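Local structure of CofB (Escherichia coli, 5AX6) at residues G20-V25 with V142-T147; S72-W77 with I123-F128; T375-R380 with Y472-F477. The protein forms a homotrimeric minor pilin of the CFA/III type IVb pilus of enterotoxigenic E. coli and probably takes part in assembling that pilus. All blocks are in the same frame, centred on the assembly; numbering follows the deposited sequence.

Contact 1: residues G20-V25 with V142-T147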
loop_
_atom_site.group_PDB
_atom_site.type_symbol
_atom_site.label_atom_id
_atom_site.label_comp_id
_atom_site.label_asym_id
_atom_site.label_seq_id
_atom_site.Cartn_x
_atom_site.Cartn_y
_atom_site.Cartn_z
ATOM N N GLY A 20 13.026 -13.804 -25.162
ATOM C CA GLY A 20 11.653 -14.026 -25.586
ATOM C C GLY A 20 11.329 -15.487 -25.826
ATOM O O GLY A 20 10.270 -15.975 -25.411
ATOM N N ILE A 21 12.239 -16.203 -26.487
ATOM C CA ILE A 21 12.021 -17.617 -26.730
ATOM C C ILE A 21 11.986 -18.347 -25.375
ATOM O O ILE A 21 11.148 -19.199 -25.134
ATOM C CB ILE A 21 13.119 -18.226 -27.628
ATOM C CG1 ILE A 21 13.060 -17.645 -29.049
ATOM C CG2 ILE A 21 12.985 -19.728 -27.674
ATOM C CD1 ILE A 21 11.807 -18.046 -29.805
ATOM N N VAL A 22 12.895 -17.989 -24.486
ATOM C CA VAL A 22 12.926 -18.627 -23.166
ATOM C C VAL A 22 11.656 -18.331 -22.368
ATOM O O VAL A 22 11.125 -19.213 -21.682
ATOM C CB VAL A 22 14.172 -18.181 -22.398
ATOM C CG1 VAL A 22 14.104 -18.620 -20.935
ATOM C CG2 VAL A 22 15.430 -18.750 -23.100
ATOM N N ASP A 23 11.144 -17.106 -22.496
ATOM C CA ASP A 23 9.900 -16.732 -21.825
ATOM C C ASP A 23 8.758 -17.626 -22.278
ATOM O O ASP A 23 7.929 -18.050 -21.477
ATOM C CB ASP A 23 9.534 -15.260 -22.102
ATOM C CG ASP A 23 10.303 -14.270 -21.234
ATOM O OD1 ASP A 23 10.944 -14.665 -20.235
ATOM O OD2 ASP A 23 10.257 -13.066 -21.563
ATOM N N PHE A 24 8.729 -17.923 -23.576
ATOM C CA PHE A 24 7.694 -18.770 -24.160
ATOM C C PHE A 24 7.796 -20.201 -23.635
ATOM O O PHE A 24 6.791 -20.815 -23.233
ATOM C CB PHE A 24 7.810 -18.745 -25.686
ATOM C CG PHE A 24 6.764 -19.564 -26.406
ATOM C CD1 PHE A 24 5.434 -19.170 -26.411
ATOM C CD2 PHE A 24 7.123 -20.713 -27.098
ATOM C CE1 PHE A 24 4.466 -19.924 -27.079
ATOM C CE2 PHE A 24 6.171 -21.457 -27.782
ATOM C CZ PHE A 24 4.846 -21.064 -27.774
ATOM N N VAL A 25 9.016 -20.731 -23.651
ATOM C CA VAL A 25 9.271 -22.065 -23.114
ATOM C C VAL A 25 8.816 -22.140 -21.650
ATOM O O VAL A 25 8.270 -23.161 -21.207
ATOM C CB VAL A 25 10.767 -22.432 -23.224
ATOM C CG1 VAL A 25 11.114 -23.677 -22.389
ATOM C CG2 VAL A 25 11.140 -22.672 -24.677
ATOM N N VAL A 142 17.540 -24.579 -22.730
ATOM C CA VAL A 142 17.418 -24.093 -24.103
ATOM C C VAL A 142 18.786 -23.665 -24.599
ATOM O O VAL A 142 19.408 -22.771 -24.030
ATOM C CB VAL A 142 16.426 -22.902 -24.226
ATOM C CG1 VAL A 142 16.253 -22.509 -25.695
ATOM C CG2 VAL A 142 15.078 -23.255 -23.608
ATOM N N ASP A 143 19.255 -24.316 -25.659
ATOM C CA ASP A 143 20.549 -23.990 -26.247
ATOM C C ASP A 143 20.370 -23.183 -27.525
ATOM O O ASP A 143 19.554 -23.540 -28.365
ATOM C CB ASP A 143 21.340 -25.265 -26.571
ATOM C CG ASP A 143 21.818 -26.005 -25.329
ATOM O OD1 ASP A 143 21.896 -25.386 -24.239
ATOM O OD2 ASP A 143 22.141 -27.209 -25.459
ATOM N N PHE A 144 21.163 -22.126 -27.671
ATOM C CA PHE A 144 21.178 -21.302 -28.873
ATOM C C PHE A 144 22.552 -21.402 -29.523
ATOM O O PHE A 144 23.556 -21.072 -28.894
ATOM C CB PHE A 144 20.865 -19.837 -28.537
ATOM C CG PHE A 144 19.499 -19.626 -27.956
ATOM C CD1 PHE A 144 18.424 -19.287 -28.774
ATOM C CD2 PHE A 144 19.287 -19.765 -26.592
ATOM C CE1 PHE A 144 17.150 -19.099 -28.240
ATOM C CE2 PHE A 144 18.034 -19.567 -26.047
ATOM C CZ PHE A 144 16.957 -19.232 -26.872
ATOM N N ILE A 145 22.596 -21.877 -30.760
ATOM C CA ILE A 145 23.855 -21.966 -31.493
ATOM C C ILE A 145 23.971 -20.714 -32.338
ATOM O O ILE A 145 23.118 -20.450 -33.188
ATOM C CB ILE A 145 23.939 -23.232 -32.381
ATOM C CG1 ILE A 145 24.111 -24.486 -31.514
ATOM C CG2 ILE A 145 25.102 -23.137 -33.363
ATOM C CD1 ILE A 145 22.870 -24.859 -30.731
ATOM N N LEU A 146 24.999 -19.925 -32.056
ATOM C CA LEU A 146 25.237 -18.675 -32.770
ATOM C C LEU A 146 26.363 -18.865 -33.764
ATOM O O LEU A 146 27.453 -19.282 -33.385
ATOM C CB LEU A 146 25.589 -17.551 -31.796
ATOM C CG LEU A 146 24.429 -16.831 -31.105
ATOM C CD1 LEU A 146 23.433 -17.834 -30.581
ATOM C CD2 LEU A 146 24.964 -15.944 -29.981
ATOM N N THR A 147 26.093 -18.574 -35.033
ATOM C CA THR A 147 27.109 -18.727 -36.062
ATOM C C THR A 147 27.898 -17.429 -36.253
ATOM O O THR A 147 27.332 -16.330 -36.264
ATOM C CB THR A 147 26.485 -19.172 -37.392
ATOM O OG1 THR A 147 27.519 -19.354 -38.364
ATOM C CG2 THR A 147 25.477 -18.136 -37.893
#
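The ring of Phe-144 points its far edge at the helix, where Ile-21 and Val-22 receive it. Its tip atom CZ lies 4.0 Å from CB of Ile-21, and its CE2 lies 4.0 Å from CG2 of Val-22. Both aliphatic atoms sit near the ring plane, so the meeting is at the edge and the ring faces take no part in it. With CG anti to the carbonyl carbon (chi1 -63°), Phe-144 sends its ring from the strand to the helix. Ile-21 meets the ring with its root, CB, and with CG2, whose distance to Phe-144 CZ is 4.1 Å, while the rest of the chain, through CG1, leads away from the strand. Helix 4-25 here packs against one face of the antiparallel sheet of the pilin domain, the arrangement characteristic of type IV pilins. The axes of 20-25 and 142-147 approach to 10.2 Å and run roughly antiparallel, at 156°. One helical turn on from Ile-21, Val-25 and Val-142 reach toward each other tip to tip, CG2 to CG2 at 4.1 Å. With CG1 anti to the backbone N (chi1 167°) and CG2 beside it, Val-25 turns both methyls to Val-142 CG2, Val-25 CG1 standing at 4.2 Å. Ile-227 of strand 220-227 packs against Val-22 and Phe-144, while Phe-128 of strand 121-130 packs against Val-25 and Val-142.

Contact 2: residues S72-W77 with I123-F128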
loop_
_atom_site.group_PDB
_atom_site.type_symbol
_atom_site.label_atom_id
_atom_site.label_comp_id
_atom_site.label_asym_id
_atom_site.label_seq_id
_atom_site.Cartn_x
_atom_site.Cartn_y
_atom_site.Cartn_z
ATOM N N SER A 72 14.599 -32.999 -36.990
ATOM C CA SER A 72 13.323 -33.159 -36.306
ATOM C C SER A 72 13.524 -33.085 -34.792
ATOM O O SER A 72 12.569 -33.185 -34.029
ATOM C CB SER A 72 12.671 -34.489 -36.681
ATOM O OG SER A 72 13.262 -35.549 -35.951
ATOM N N GLU A 73 14.773 -32.925 -34.368
ATOM C CA GLU A 73 15.087 -32.792 -32.944
ATOM C C GLU A 73 15.495 -31.361 -32.624
ATOM O O GLU A 73 14.879 -30.711 -31.788
ATOM C CB GLU A 73 16.192 -33.780 -32.535
ATOM C CG GLU A 73 15.737 -35.226 -32.686
ATOM C CD GLU A 73 16.827 -36.235 -32.388
ATOM O OE1 GLU A 73 18.000 -35.827 -32.200
ATOM O OE2 GLU A 73 16.503 -37.442 -32.365
ATOM N N PHE A 74 16.524 -30.857 -33.297
ATOM C CA PHE A 74 16.835 -29.445 -33.133
ATOM C C PHE A 74 15.872 -28.616 -33.972
ATOM O O PHE A 74 15.104 -29.148 -34.781
ATOM C CB PHE A 74 18.297 -29.133 -33.479
ATOM C CG PHE A 74 18.663 -29.344 -34.921
ATOM C CD1 PHE A 74 18.356 -28.390 -35.883
ATOM C CD2 PHE A 74 19.369 -30.476 -35.311
ATOM C CE1 PHE A 74 18.728 -28.574 -37.218
ATOM C CE2 PHE A 74 19.749 -30.666 -36.639
ATOM C CZ PHE A 74 19.428 -29.716 -37.593
ATOM N N ILE A 75 15.910 -27.310 -33.768
ATOM C CA ILE A 75 15.048 -26.398 -34.506
ATOM C C ILE A 75 15.912 -25.465 -35.346
ATOM O O ILE A 75 16.704 -24.688 -34.815
ATOM C CB ILE A 75 14.158 -25.593 -33.544
ATOM C CG1 ILE A 75 13.183 -26.545 -32.843
ATOM C CG2 ILE A 75 13.381 -24.495 -34.290
ATOM C CD1 ILE A 75 12.333 -25.846 -31.770
ATOM N N ASN A 76 15.784 -25.551 -36.661
ATOM C CA ASN A 76 16.571 -24.680 -37.521
ATOM C C ASN A 76 16.020 -23.264 -37.407
ATOM O O ASN A 76 14.810 -23.075 -37.289
ATOM C CB ASN A 76 16.544 -25.177 -38.969
ATOM C CG ASN A 76 17.718 -24.677 -39.776
ATOM O OD1 ASN A 76 18.521 -23.869 -39.301
ATOM N ND2 ASN A 76 17.825 -25.148 -41.010
ATOM N N TRP A 77 16.898 -22.267 -37.411
ATOM C CA TRP A 77 16.464 -20.887 -37.187
ATOM C C TRP A 77 17.055 -19.943 -38.233
ATOM O O TRP A 77 18.093 -20.240 -38.820
ATOM C CB TRP A 77 16.874 -20.430 -35.782
ATOM C CG TRP A 77 16.243 -19.122 -35.319
ATOM C CD1 TRP A 77 16.827 -17.890 -35.307
ATOM C CD2 TRP A 77 14.935 -18.951 -34.757
ATOM N NE1 TRP A 77 15.956 -16.955 -34.794
ATOM C CE2 TRP A 77 14.784 -17.584 -34.448
ATOM C CE3 TRP A 77 13.859 -19.819 -34.508
ATOM C CZ2 TRP A 77 13.611 -17.060 -33.897
ATOM C CZ3 TRP A 77 12.696 -19.297 -33.954
ATOM C CH2 TRP A 77 12.583 -17.933 -33.657
ATOM N N ILE A 123 21.661 -16.189 -34.668
ATOM C CA ILE A 123 21.171 -17.479 -34.177
ATOM C C ILE A 123 20.915 -18.425 -35.341
ATOM O O ILE A 123 20.117 -18.130 -36.226
ATOM C CB ILE A 123 19.884 -17.328 -33.352
ATOM C CG1 ILE A 123 20.140 -16.416 -32.154
ATOM C CG2 ILE A 123 19.384 -18.711 -32.894
ATOM C CD1 ILE A 123 18.876 -15.923 -31.460
ATOM N N ASP A 124 21.596 -19.568 -35.335
ATOM C CA ASP A 124 21.515 -20.506 -36.447
ATOM C C ASP A 124 20.573 -21.675 -36.150
ATOM O O ASP A 124 20.039 -22.319 -37.050
ATOM C CB ASP A 124 22.915 -21.042 -36.776
ATOM C CG ASP A 124 22.964 -21.744 -38.117
ATOM O OD1 ASP A 124 22.447 -21.174 -39.107
ATOM O OD2 ASP A 124 23.509 -22.866 -38.183
ATOM N N ARG A 125 20.365 -21.935 -34.869
ATOM C CA ARG A 125 19.706 -23.156 -34.463
ATOM C C ARG A 125 19.393 -23.091 -32.980
ATOM O O ARG A 125 20.122 -22.454 -32.211
ATOM C CB ARG A 125 20.609 -24.350 -34.790
ATOM C CG ARG A 125 20.331 -25.602 -34.017
ATOM C CD ARG A 125 21.311 -26.688 -34.440
ATOM N NE ARG A 125 21.391 -27.742 -33.436
ATOM C CZ ARG A 125 22.109 -28.844 -33.580
ATOM N NH1 ARG A 125 22.797 -29.041 -34.700
ATOM N NH2 ARG A 125 22.123 -29.751 -32.613
ATOM N N ILE A 126 18.290 -23.725 -32.603
ATOM C CA ILE A 126 17.836 -23.770 -31.219
ATOM C C ILE A 126 17.570 -25.208 -30.833
ATOM O O ILE A 126 16.950 -25.956 -31.597
ATOM C CB ILE A 126 16.565 -22.928 -31.011
ATOM C CG1 ILE A 126 16.849 -21.462 -31.354
ATOM C CG2 ILE A 126 16.049 -23.062 -29.575
ATOM C CD1 ILE A 126 15.581 -20.601 -31.460
ATOM N N ASP A 127 18.066 -25.605 -29.660
ATOM C CA ASP A 127 17.853 -26.952 -29.139
ATOM C C ASP A 127 17.027 -26.879 -27.858
ATOM O O ASP A 127 17.489 -26.293 -26.887
ATOM C CB ASP A 127 19.192 -27.663 -28.824
ATOM C CG ASP A 127 20.043 -27.943 -30.067
ATOM O OD1 ASP A 127 19.649 -27.535 -31.179
ATOM O OD2 ASP A 127 21.130 -28.563 -29.920
ATOM N N PHE A 128 15.832 -27.470 -27.864
ATOM C CA PHE A 128 15.000 -27.603 -26.663
ATOM C C PHE A 128 15.341 -28.929 -25.994
ATOM O O PHE A 128 14.879 -29.985 -26.443
ATOM C CB PHE A 128 13.501 -27.585 -26.992
ATOM C CG PHE A 128 12.970 -26.248 -27.442
ATOM C CD1 PHE A 128 13.585 -25.067 -27.069
ATOM C CD2 PHE A 128 11.826 -26.187 -28.224
ATOM C CE1 PHE A 128 13.073 -23.834 -27.489
ATOM C CE2 PHE A 128 11.312 -24.964 -28.642
ATOM C CZ PHE A 128 11.939 -23.795 -28.277
HETATM O O HOH W 1 14.547 -28.624 -30.153
HETATM O O HOH W 2 20.550 -18.033 -39.132
#
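Arg-125 lays its guanidinium flat on the ring of Phe-74, with the planes 14° apart and Arg-125 CZ 4.1 Å from the Phe-74 ring centroid, an off-centre cation-pi stack. The arginine chain, extended from CG to NE, also brings CD over the same ring in a CH-pi contact. Asp-127 fixes the guanidinium's rotation side-on: Arg-125 NE gives a nearly straight bond (170°) to the syn lone pair of Asp-127 OD1 at 2.9 Å, and Arg-125 NH2 reaches Asp-127 OD2 at 3.1 Å. Ala-190 O accepts from NH1 and Ser-68 O from NH2, so all three nitrogens of the group have partners.

The backbone pairing beneath brings these side chains opposite each other. Ile-75 and Ile-126 form an antiparallel hydrogen-bonded pair, with Ile-75 N to Ile-126 O at 2.8 Å and Ile-126 N to Ile-75 O at 2.9 Å. Trp-77 N donates a longer hydrogen bond to Asp-124 O, 3.2 Å, and a water donates to Glu-73 O while accepting from Phe-128 N. Ile-126 CD1 lies over one face of the six-membered ring of Trp-77, 3.6 Å from Trp-77 CE3. Ile-123 CG2 packs beside Trp-77 CD1, and Ile-75 CD1 touches Phe-128 CE2 closely at 3.4 Å. Asp-124 and Arg-125 both face Ile-145 in a classic beta bulge.

Within this chain strand 75-76 is an outermost strand of the pilin-domain sheet, paired with strand 121-130; strand 139-148 flanks the latter on its other side, and helix 4-25 meets Trp-77 through Ile-21 and Ile-123 through Leu-14.

Contact 3: residues T375-R380 with Y472-F477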
loop_
_atom_site.group_PDB
_atom_site.type_symbol
_atom_site.label_atom_id
_atom_site.label_comp_id
_atom_site.label_asym_id
_atom_site.label_seq_id
_atom_site.Cartn_x
_atom_site.Cartn_y
_atom_site.Cartn_z
ATOM N N THR A 375 3.008 42.951 26.459
ATOM C CA THR A 375 3.533 41.719 27.040
ATOM C C THR A 375 3.136 41.568 28.501
ATOM O O THR A 375 3.298 40.490 29.085
ATOM C CB THR A 375 5.081 41.634 26.959
ATOM O OG1 THR A 375 5.662 42.715 27.699
ATOM C CG2 THR A 375 5.559 41.675 25.521
ATOM N N SER A 376 2.612 42.642 29.089
ATOM C CA SER A 376 2.426 42.692 30.534
ATOM C C SER A 376 1.095 43.269 30.986
ATOM O O SER A 376 0.794 43.262 32.179
ATOM C CB SER A 376 3.554 43.513 31.175
ATOM O OG SER A 376 4.565 42.674 31.683
ATOM N N GLU A 377 0.306 43.779 30.047
ATOM C CA GLU A 377 -0.955 44.432 30.401
ATOM C C GLU A 377 -1.954 43.486 31.044
ATOM O O GLU A 377 -2.132 42.353 30.603
ATOM C CB GLU A 377 -1.600 45.065 29.170
ATOM C CG GLU A 377 -1.104 46.481 28.874
ATOM C CD GLU A 377 -1.550 46.973 27.512
ATOM O OE1 GLU A 377 -1.931 46.129 26.671
ATOM O OE2 GLU A 377 -1.521 48.199 27.280
ATOM N N LYS A 378 -2.606 43.968 32.091
ATOM C CA LYS A 378 -3.662 43.210 32.738
ATOM C C LYS A 378 -4.804 42.960 31.763
ATOM O O LYS A 378 -5.167 43.839 30.974
ATOM C CB LYS A 378 -4.184 43.942 33.975
ATOM C CG LYS A 378 -3.177 44.022 35.116
ATOM C CD LYS A 378 -3.866 44.167 36.469
ATOM C CE LYS A 378 -4.337 42.820 36.996
ATOM N NZ LYS A 378 -3.189 41.895 37.212
ATOM N N GLY A 379 -5.357 41.753 31.825
ATOM C CA GLY A 379 -6.550 41.406 31.070
ATOM C C GLY A 379 -6.261 40.915 29.666
ATOM O O GLY A 379 -7.181 40.562 28.926
ATOM N N ARG A 380 -4.992 40.904 29.286
ATOM C CA ARG A 380 -4.617 40.467 27.951
ATOM C C ARG A 380 -4.954 38.992 27.760
ATOM O O ARG A 380 -5.093 38.231 28.728
ATOM C CB ARG A 380 -3.134 40.693 27.697
ATOM C CG ARG A 380 -2.228 39.758 28.485
ATOM C CD ARG A 380 -0.775 40.189 28.378
ATOM N NE ARG A 380 0.094 39.294 29.137
ATOM C CZ ARG A 380 0.287 39.379 30.450
ATOM N NH1 ARG A 380 -0.315 40.333 31.151
ATOM N NH2 ARG A 380 1.091 38.517 31.059
ATOM N N TYR A 472 -11.233 51.984 27.227
ATOM C CA TYR A 472 -11.096 50.795 28.055
ATOM C C TYR A 472 -9.969 49.902 27.534
ATOM O O TYR A 472 -9.766 49.796 26.312
ATOM C CB TYR A 472 -12.403 49.990 28.083
ATOM C CG TYR A 472 -13.622 50.696 28.640
ATOM C CD1 TYR A 472 -13.563 51.439 29.818
ATOM C CD2 TYR A 472 -14.851 50.587 27.993
ATOM C CE1 TYR A 472 -14.705 52.073 30.321
ATOM C CE2 TYR A 472 -15.980 51.209 28.478
ATOM C CZ TYR A 472 -15.907 51.947 29.644
ATOM O OH TYR A 472 -17.048 52.547 30.116
ATOM N N LEU A 473 -9.257 49.254 28.459
ATOM C CA LEU A 473 -8.210 48.293 28.132
ATOM C C LEU A 473 -8.647 46.853 28.394
ATOM O O LEU A 473 -9.089 46.530 29.492
ATOM C CB LEU A 473 -6.945 48.585 28.945
ATOM C CG LEU A 473 -5.810 47.571 28.791
ATOM C CD1 LEU A 473 -5.213 47.653 27.389
ATOM C CD2 LEU A 473 -4.729 47.784 29.852
ATOM N N ASN A 474 -8.508 45.986 27.392
ATOM C CA ASN A 474 -8.778 44.554 27.546
ATOM C C ASN A 474 -10.013 44.209 28.379
ATOM O O ASN A 474 -9.904 43.517 29.393
ATOM C CB ASN A 474 -7.567 43.862 28.170
ATOM C CG ASN A 474 -6.301 44.063 27.364
ATOM O OD1 ASN A 474 -6.342 44.205 26.140
ATOM N ND2 ASN A 474 -5.161 44.086 28.052
ATOM N N PRO A 475 -11.187 44.681 27.955
ATOM C CA PRO A 475 -12.418 44.561 28.746
ATOM C C PRO A 475 -13.137 43.205 28.635
ATOM O O PRO A 475 -13.160 42.597 27.564
ATOM C CB PRO A 475 -13.304 45.670 28.177
ATOM C CG PRO A 475 -12.822 45.886 26.796
ATOM C CD PRO A 475 -11.387 45.450 26.714
ATOM N N LYS A 476 -13.726 42.754 29.741
ATOM C CA LYS A 476 -14.473 41.494 29.764
ATOM C C LYS A 476 -15.732 41.562 28.910
ATOM O O LYS A 476 -16.362 40.529 28.643
ATOM C CB LYS A 476 -14.866 41.119 31.196
ATOM C CG LYS A 476 -15.734 42.187 31.861
ATOM C CD LYS A 476 -16.299 41.713 33.185
ATOM C CE LYS A 476 -17.170 42.805 33.809
ATOM N NZ LYS A 476 -17.579 42.482 35.200
ATOM N N PHE A 477 -16.118 42.769 28.502
ATOM C CA PHE A 477 -17.283 42.906 27.633
ATOM C C PHE A 477 -16.877 43.105 26.170
ATOM O O PHE A 477 -17.590 43.735 25.377
ATOM C CB PHE A 477 -18.208 44.041 28.110
ATOM C CG PHE A 477 -17.493 45.277 28.593
ATOM C CD1 PHE A 477 -17.095 46.261 27.697
ATOM C CD2 PHE A 477 -17.261 45.476 29.955
ATOM C CE1 PHE A 477 -16.454 47.421 28.148
ATOM C CE2 PHE A 477 -16.618 46.631 30.410
ATOM C CZ PHE A 477 -16.221 47.599 29.505
#
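Lys-378 O is gripped by two side-chain amides. Asn-474 ND2 gives it a bond of 2.9 Å that is almost straight (177°), and Asn-356 ND2 adds a weak one. The acceptor belongs to a type II beta turn, Glu-377 to Arg-380, in the C-terminal domain; the turn packs on the residues that leave strand 468-473. Lys-378 O lies in the plane of the Asn-474 amide, although ND2 approaches from above the carbonyl plane. With CG beside its backbone N (chi1 -57°), Asn-474 directs its amide carbon toward the turn, and the other end of the amide is fixed too, since OD1 accepts Ala-457 N. The amide therefore joins the turn to strand 452-463. Inside the turn, Arg-380 NH1 donates to Glu-377 O at 2.8 Å.

Beside this polar grip, the extended chain of Glu-377 lies against Leu-473, with Glu-377 OE1 3.7 Å from Leu-473 CD1 and Glu-377 CG 4.0 Å from Leu-473 CD2. Glu-377 OE2 binds Tyr-370 OH and forms a salt bridge to Arg-430 of a second subunit, so the contact reaches the interface of the trimer. An alanine in place of Glu-377 would probably leave Tyr-370 and the neighbour's Arg-430 without their carboxylate partner and open a gap against the methyls of Leu-473.

Gly-379 takes a positive phi of 87°, and space is short on its side facing Asn-474: a CB modelled there would press on Asn-474 O, while Gly-379 O lies 3.4 Å from Asn-474 CB.

Overall arrangement
Contacts 1 and 2 share one sheet of the pilin domain, contact 1 joining it to helix 4-25 and contact 2 pairing its edge strand. Their centres are 9 Å apart, and contact 2 is nested in the chain loop that contact 1 closes. Neighbouring strands join them, with Ile-145 O 2.8 Å from Asp-124 N, a probable hydrogen bond; from the helix, Val-25 CG2 packs 3.6 Å from Phe-128 CE1. Contact 3 lies in the C-terminal domain on the opposite side of the chain's centre. Its nearest atoms are about 72 Å from contact 1 and about 82 Å from contact 2, so it touches neither. Contact 3 also reaches a second subunit of the trimer, whereas no other chain touches contacts 1 and 2.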